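Local coordinates for demethyldecarbamoylnovobiocin O-methyltransferase (Streptomyces caeruleus, PDB 2WK1), which transfers a methyl group from S-adenosyl-L-methionine to the 4-hydroxyl of the noviose sugar, the penultimate step in making the antibiotic novobiocin, at residues 218-232 / 244-258. Sequence-based numbering, arbitrary orientation. Where two conformers were deposited one is given.
With SAH (S-adenosyl-L-homocysteine), chain B; EDO (1,2-ethanediol), chain F.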
loop_
_atom_site.group_PDB
_atom_site.type_symbol
_atom_site.label_atom_id
_atom_site.label_comp_id
_atom_site.label_asym_id
_atom_site.label_seq_id
_atom_site.Cartn_x
_atom_site.Cartn_y
_atom_site.Cartn_z
ATOM N N ASP A 218 18.292 15.360 11.641
ATOM C CA ASP A 218 19.396 14.563 12.220
ATOM C C ASP A 218 20.561 15.259 12.931
ATOM O O ASP A 218 21.234 14.603 13.698
ATOM C CB ASP A 218 19.971 13.606 11.163
ATOM C CG ASP A 218 19.100 12.383 10.927
ATOM O OD1 ASP A 218 18.512 11.826 11.891
ATOM O OD2 ASP A 218 18.999 11.982 9.757
ATOM N N LEU A 219 20.784 16.549 12.693
ATOM C CA LEU A 219 21.927 17.281 13.256
ATOM C C LEU A 219 21.510 18.433 14.122
ATOM O O LEU A 219 20.422 18.975 13.949
ATOM C CB LEU A 219 22.756 17.896 12.122
ATOM C CG LEU A 219 23.329 16.999 11.052
ATOM C CD1 LEU A 219 24.070 17.849 10.003
ATOM C CD2 LEU A 219 24.215 16.006 11.712
ATOM N N TYR A 220 22.396 18.841 15.023
ATOM C CA TYR A 220 22.176 20.061 15.789
ATOM C C TYR A 220 21.945 21.222 14.844
ATOM O O TYR A 220 20.991 22.006 15.021
ATOM C CB TYR A 220 23.371 20.353 16.698
ATOM C CG TYR A 220 23.333 21.694 17.387
ATOM C CD1 TYR A 220 23.799 22.836 16.754
ATOM C CD2 TYR A 220 22.827 21.809 18.668
ATOM C CE1 TYR A 220 23.772 24.066 17.393
ATOM C CE2 TYR A 220 22.793 23.021 19.319
ATOM C CZ TYR A 220 23.260 24.151 18.669
ATOM O OH TYR A 220 23.248 25.377 19.316
ATOM N N GLU A 221 22.815 21.369 13.846
ATOM C CA GLU A 221 22.707 22.557 13.012
ATOM C C GLU A 221 21.436 22.590 12.183
ATOM O O GLU A 221 20.812 23.645 12.046
ATOM C CB GLU A 221 23.956 22.773 12.181
ATOM C CG GLU A 221 24.274 21.850 11.073
ATOM C CD GLU A 221 25.291 22.536 10.161
ATOM O OE1 GLU A 221 26.491 22.548 10.505
ATOM O OE2 GLU A 221 24.872 23.133 9.154
ATOM N N SER A 222 21.042 21.439 11.660
ATOM C CA SER A 222 19.828 21.330 10.896
ATOM C C SER A 222 18.628 21.681 11.745
ATOM O O SER A 222 17.724 22.390 11.296
ATOM C CB SER A 222 19.679 19.931 10.326
ATOM O OG SER A 222 20.787 19.582 9.499
ATOM N N THR A 223 18.611 21.181 12.978
ATOM C CA THR A 223 17.494 21.410 13.882
ATOM C C THR A 223 17.428 22.867 14.319
ATOM O O THR A 223 16.372 23.450 14.328
ATOM C CB THR A 223 17.600 20.464 15.104
ATOM O OG1 THR A 223 17.688 19.115 14.644
ATOM C CG2 THR A 223 16.435 20.598 16.039
ATOM N N TRP A 224 18.567 23.439 14.653
ATOM C CA TRP A 224 18.623 24.841 15.044
ATOM C C TRP A 224 18.149 25.736 13.907
ATOM O O TRP A 224 17.362 26.663 14.112
ATOM C CB TRP A 224 20.060 25.210 15.480
ATOM C CG TRP A 224 20.111 26.609 15.980
ATOM C CD1 TRP A 224 20.456 27.709 15.267
ATOM C CD2 TRP A 224 19.719 27.070 17.281
ATOM N NE1 TRP A 224 20.332 28.831 16.053
ATOM C CE2 TRP A 224 19.880 28.464 17.293
ATOM C CE3 TRP A 224 19.269 26.439 18.438
ATOM C CZ2 TRP A 224 19.583 29.238 18.424
ATOM C CZ3 TRP A 224 18.983 27.214 19.562
ATOM C CH2 TRP A 224 19.142 28.592 19.541
ATOM N N ASP A 225 18.626 25.463 12.699
ATOM C CA ASP A 225 18.225 26.297 11.547
ATOM C C ASP A 225 16.729 26.156 11.221
ATOM O O ASP A 225 16.061 27.112 10.816
ATOM C CB ASP A 225 19.069 25.967 10.329
ATOM C CG ASP A 225 20.531 26.421 10.490
ATOM O OD1 ASP A 225 20.827 27.234 11.401
ATOM O OD2 ASP A 225 21.364 25.932 9.707
ATOM N N THR A 226 16.174 24.980 11.473
ATOM C CA THR A 226 14.760 24.788 11.277
ATOM C C THR A 226 13.958 25.577 12.299
ATOM O O THR A 226 13.021 26.308 11.952
ATOM C CB THR A 226 14.394 23.303 11.345
ATOM O OG1 THR A 226 15.032 22.586 10.269
ATOM C CG2 THR A 226 12.905 23.137 11.230
ATOM N N LEU A 227 14.290 25.408 13.581
ATOM C CA LEU A 227 13.537 26.124 14.601
ATOM C C LEU A 227 13.650 27.653 14.443
ATOM O O LEU A 227 12.668 28.383 14.557
ATOM C CB LEU A 227 13.961 25.726 16.005
ATOM C CG LEU A 227 13.512 24.333 16.435
ATOM C CD1 LEU A 227 14.344 23.876 17.655
ATOM C CD2 LEU A 227 12.016 24.339 16.715
ATOM N N THR A 228 14.863 28.140 14.235
ATOM C CA THR A 228 15.046 29.583 14.206
ATOM C C THR A 228 14.227 30.219 13.077
ATOM O O THR A 228 13.637 31.281 13.250
ATOM C CB THR A 228 16.514 30.000 14.109
ATOM O OG1 THR A 228 17.124 29.471 12.965
ATOM C CG2 THR A 228 17.265 29.602 15.301
ATOM N N ASN A 229 14.188 29.570 11.929
ATOM C CA ASN A 229 13.503 30.135 10.764
ATOM C C ASN A 229 12.018 29.824 10.703
ATOM O O ASN A 229 11.260 30.626 10.172
ATOM C CB ASN A 229 14.187 29.638 9.497
ATOM C CG ASN A 229 15.536 30.294 9.311
ATOM O OD1 ASN A 229 15.607 31.517 9.097
ATOM N ND2 ASN A 229 16.608 29.512 9.389
ATOM N N LEU A 230 11.595 28.654 11.213
ATOM C CA LEU A 230 10.214 28.233 11.041
ATOM C C LEU A 230 9.348 28.252 12.281
ATOM O O LEU A 230 8.129 28.397 12.157
ATOM C CB LEU A 230 10.120 26.857 10.380
ATOM C CG LEU A 230 10.780 26.705 8.996
ATOM C CD1 LEU A 230 10.539 25.332 8.426
ATOM C CD2 LEU A 230 10.308 27.776 8.001
ATOM N N TYR A 231 9.918 28.138 13.481
ATOM C CA TYR A 231 9.056 28.174 14.656
ATOM C C TYR A 231 8.218 29.459 14.778
ATOM O O TYR A 231 7.032 29.391 15.122
ATOM C CB TYR A 231 9.820 27.928 15.949
ATOM C CG TYR A 231 8.875 27.871 17.118
ATOM C CD1 TYR A 231 8.042 26.774 17.268
ATOM C CD2 TYR A 231 8.745 28.925 18.019
ATOM C CE1 TYR A 231 7.149 26.672 18.289
ATOM C CE2 TYR A 231 7.827 28.808 19.095
ATOM C CZ TYR A 231 7.040 27.660 19.193
ATOM O OH TYR A 231 6.126 27.394 20.214
ATOM N N PRO A 232 8.787 30.616 14.405
ATOM C CA PRO A 232 7.959 31.820 14.493
ATOM C C PRO A 232 6.709 31.814 13.605
ATOM O O PRO A 232 5.819 32.638 13.811
ATOM C CB PRO A 232 8.920 32.936 14.061
ATOM C CG PRO A 232 10.252 32.444 14.415
ATOM C CD PRO A 232 10.190 30.952 14.137
ATOM N N ASP A 244 13.700 12.802 16.285
ATOM C CA ASP A 244 14.858 12.100 16.879
ATOM C C ASP A 244 15.296 12.993 18.017
ATOM O O ASP A 244 16.120 13.881 17.838
ATOM C CB ASP A 244 15.984 11.965 15.816
ATOM C CG ASP A 244 17.057 10.913 16.149
ATOM O OD1 ASP A 244 16.984 10.227 17.174
ATOM O OD2 ASP A 244 17.988 10.765 15.317
ATOM N N TYR A 245 14.687 12.792 19.167
ATOM C CA TYR A 245 14.980 13.599 20.357
ATOM C C TYR A 245 15.636 12.763 21.438
ATOM O O TYR A 245 16.694 13.101 21.954
ATOM C CB TYR A 245 13.686 14.236 20.907
ATOM C CG TYR A 245 13.865 15.084 22.162
ATOM C CD1 TYR A 245 14.270 16.405 22.074
ATOM C CD2 TYR A 245 13.619 14.570 23.416
ATOM C CE1 TYR A 245 14.450 17.186 23.208
ATOM C CE2 TYR A 245 13.762 15.340 24.550
ATOM C CZ TYR A 245 14.198 16.640 24.447
ATOM O OH TYR A 245 14.353 17.382 25.590
ATOM N N MET A 246 14.988 11.700 21.852
ATOM C CA MET A 246 15.477 11.012 23.030
ATOM C C MET A 246 16.868 10.435 22.884
ATOM O O MET A 246 17.656 10.489 23.850
ATOM C CB MET A 246 14.450 9.531 23.266
ATOM C CG MET A 246 13.147 10.078 23.458
ATOM S SD MET A 246 12.303 8.696 24.057
ATOM C CE MET A 246 10.580 9.362 23.735
ATOM N N MET A 247 17.195 9.926 21.706
ATOM C CA MET A 247 18.451 9.182 21.523
ATOM C C MET A 247 19.439 9.907 20.643
ATOM O O MET A 247 20.428 9.304 20.203
ATOM C CB MET A 247 18.181 7.809 20.889
ATOM C CG MET A 247 17.067 7.038 21.494
ATOM S SD MET A 247 17.194 6.960 23.264
ATOM C CE MET A 247 18.797 6.211 23.534
ATOM N N CYS A 248 19.202 11.199 20.390
ATOM C CA CYS A 248 20.101 12.004 19.559
ATOM C C CYS A 248 20.615 13.183 20.358
ATOM O O CYS A 248 19.940 14.195 20.464
ATOM C CB CYS A 248 19.398 12.537 18.312
ATOM S SG CYS A 248 20.474 13.569 17.256
ATOM N N PRO A 249 21.811 13.060 20.961
ATOM C CA PRO A 249 22.278 14.139 21.816
ATOM C C PRO A 249 22.330 15.522 21.161
ATOM O O PRO A 249 21.868 16.485 21.790
ATOM C CB PRO A 249 23.666 13.656 22.268
ATOM C CG PRO A 249 23.618 12.175 22.154
ATOM C CD PRO A 249 22.698 11.886 21.016
ATOM N N PRO A 250 22.823 15.622 19.907
ATOM C CA PRO A 250 22.888 16.970 19.330
ATOM C C PRO A 250 21.515 17.550 19.011
ATOM O O PRO A 250 21.307 18.750 19.120
ATOM C CB PRO A 250 23.733 16.775 18.071
ATOM C CG PRO A 250 24.615 15.581 18.392
ATOM C CD PRO A 250 23.640 14.669 19.123
ATOM N N CYS A 251 20.564 16.696 18.639
ATOM C CA CYS A 251 19.222 17.161 18.342
ATOM C C CYS A 251 18.541 17.592 19.625
ATOM O O CYS A 251 17.861 18.623 19.677
ATOM C CB CYS A 251 18.424 16.033 17.663
ATOM S SG CYS A 251 19.270 15.107 16.317
ATOM N N LYS A 252 18.713 16.791 20.679
ATOM C CA LYS A 252 18.216 17.133 21.999
ATOM C C LYS A 252 18.803 18.473 22.474
ATOM O O LYS A 252 18.091 19.333 22.974
ATOM C CB LYS A 252 18.552 15.990 22.974
ATOM C CG LYS A 252 17.822 16.040 24.296
ATOM C CD LYS A 252 18.213 14.926 25.311
ATOM C CE LYS A 252 17.630 13.564 25.028
ATOM N NZ LYS A 252 18.180 12.431 25.857
ATOM N N ASP A 253 20.098 18.666 22.248
ATOM C CA ASP A 253 20.729 19.944 22.581
ATOM C C ASP A 253 20.062 21.137 21.871
ATOM O O ASP A 253 19.773 22.150 22.489
ATOM C CB ASP A 253 22.207 19.966 22.175
ATOM C CG ASP A 253 23.122 19.100 23.027
ATOM O OD1 ASP A 253 22.735 18.606 24.084
ATOM O OD2 ASP A 253 24.282 18.897 22.593
ATOM N N ALA A 254 19.835 21.019 20.564
ATOM C CA ALA A 254 19.260 22.114 19.801
ATOM C C ALA A 254 17.830 22.444 20.250
ATOM O O ALA A 254 17.473 23.614 20.420
ATOM C CB ALA A 254 19.295 21.803 18.298
ATOM N N VAL A 255 17.004 21.415 20.439
ATOM C CA VAL A 255 15.619 21.642 20.852
ATOM C C VAL A 255 15.562 22.258 22.233
ATOM O O VAL A 255 14.833 23.252 22.482
ATOM C CB VAL A 255 14.810 20.312 20.787
ATOM C CG1 VAL A 255 13.444 20.454 21.471
ATOM C CG2 VAL A 255 14.695 19.845 19.337
ATOM N N ASP A 256 16.368 21.711 23.148
ATOM C CA ASP A 256 16.328 22.242 24.509
ATOM C C ASP A 256 16.871 23.659 24.575
ATOM O O ASP A 256 16.330 24.506 25.291
ATOM C CB ASP A 256 17.112 21.341 25.464
ATOM C CG ASP A 256 16.425 20.013 25.749
ATOM O OD1 ASP A 256 15.266 19.783 25.331
ATOM O OD2 ASP A 256 17.060 19.179 26.437
ATOM N N GLU A 257 17.928 23.934 23.821
ATOM C CA GLU A 257 18.477 25.285 23.831
ATOM C C GLU A 257 17.525 26.312 23.238
ATOM O O GLU A 257 17.364 27.406 23.770
ATOM C CB GLU A 257 19.944 25.317 22.788
ATOM C CG GLU A 257 20.598 26.658 22.823
ATOM C CD GLU A 257 21.636 26.612 21.890
ATOM O OE1 GLU A 257 22.031 25.669 21.397
ATOM O OE2 GLU A 257 22.164 27.778 21.541
ATOM N N TYR A 258 16.871 25.955 22.148
ATOM C CA TYR A 258 15.928 26.872 21.532
ATOM C C TYR A 258 14.753 27.156 22.461
ATOM O O TYR A 258 14.360 28.314 22.661
ATOM C CB TYR A 258 15.409 26.302 20.199
ATOM C CG TYR A 258 14.555 27.288 19.432
ATOM C CD1 TYR A 258 15.132 28.253 18.618
ATOM C CD2 TYR A 258 13.170 27.311 19.572
ATOM C CE1 TYR A 258 14.349 29.174 17.957
ATOM C CE2 TYR A 258 12.380 28.235 18.901
ATOM C CZ TYR A 258 12.981 29.177 18.115
ATOM O OH TYR A 258 12.217 30.105 17.453
HETATM N N SAH B . 11.455 12.101 7.542
HETATM C CA SAH B . 12.105 11.026 6.718
HETATM C CB SAH B . 13.515 10.745 7.241
HETATM C CG SAH B . 14.471 11.920 7.093
HETATM S SD SAH B . 16.178 11.370 6.963
HETATM C C SAH B . 11.215 9.818 6.627
HETATM O O SAH B . 11.698 8.711 6.360
HETATM O OXT SAH B . 10.004 9.965 6.725
HETATM C "C5'" SAH B . 17.066 12.926 7.160
HETATM C "C4'" SAH B . 16.873 13.874 5.956
HETATM O "O4'" SAH B . 17.322 15.196 6.345
HETATM C "C3'" SAH B . 17.632 13.476 4.690
HETATM O "O3'" SAH B . 16.759 13.358 3.553
HETATM C "C2'" SAH B . 18.656 14.622 4.529
HETATM O "O2'" SAH B . 18.992 14.947 3.179
HETATM C "C1'" SAH B . 17.968 15.803 5.221
HETATM N N9 SAH B . 18.828 16.841 5.795
HETATM C C8 SAH B . 19.453 16.760 6.997
HETATM N N7 SAH B . 20.060 17.934 7.300
HETATM C C5 SAH B . 19.790 18.782 6.276
HETATM C C6 SAH B . 20.073 20.166 5.992
HETATM N N6 SAH B . 20.797 20.883 6.836
HETATM N N1 SAH B . 19.588 20.691 4.862
HETATM C C2 SAH B . 18.816 19.982 4.019
HETATM N N3 SAH B . 18.502 18.694 4.197
HETATM C C4 SAH B . 18.950 18.089 5.317
HETATM C C1 EDO F . 14.924 17.493 14.324
HETATM O O1 EDO F . 15.600 18.014 13.120
HETATM C C2 EDO F . 15.619 16.314 15.033
HETATM O O2 EDO F . 14.955 15.071 14.698
HETATM O O HOH W 1 20.562 11.888 14.310
HETATM O O HOH W 2 13.380 31.984 15.965
#
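Tyr258 turns its ring edge toward one face of the Trp224 indole while offering one of its own faces to Leu227, a compact example of how two neighbouring helices interlock through aromatic side chains. The six-membered ring of Trp224 and the ring of Tyr258 form a T-shaped pair, planes 75° apart. Leu227 CB lies over the centre of the Tyr258 ring, 3.7 Å from its centroid, in a CH-pi contact, and Leu227 CD1 packs against Tyr258 CB. Tyr231 completes the aromatic cluster, its CD2 meeting the ring edge of Tyr258 3.8 Å from CE2. At the phenol end, a water bridges Tyr258 OH and Thr228 O. Farther toward the helix starts, Tyr220 fits as a knob into the hole between Pro250, Asp253, Ala254 and Glu257. With CG anti to the backbone N (chi1 172°), its ring runs along helix 249-258, CD2 lying 3.6 Å from Ala254 CB. Tyr220 OH lies only 2.4 Å from Glu257 OE1, so the exact geometry of this hydrogen bond is doubtful. The Tyr220 ring also stacks with that of Tyr155.

The two helices follow successive parallel strands, 210-215 and 238-242, of the Rossmann-like methyltransferase sheet, and run nearly parallel, 26° apart with axes 8.2 Å from each other. Small side chains permit this approach: Thr223 CG2 touches Ala254 CB and Val255 CG2. On the cofactor side, Ser222 OG donates to N7 of S-adenosyl-L-homocysteine. Nearer the ribose and sulfur of the cofactor, the carboxylate of Asp218 stands almost perpendicular to that of Asp244, a predicted magnesium ligand, and a water lies within hydrogen-bonding distance of Asp218 O and Asp244 OD2. The Cys248-Cys251 disulfide spans the start of helix 249-258, and Cys251 SG lies 3.3 Å from Asp218 O.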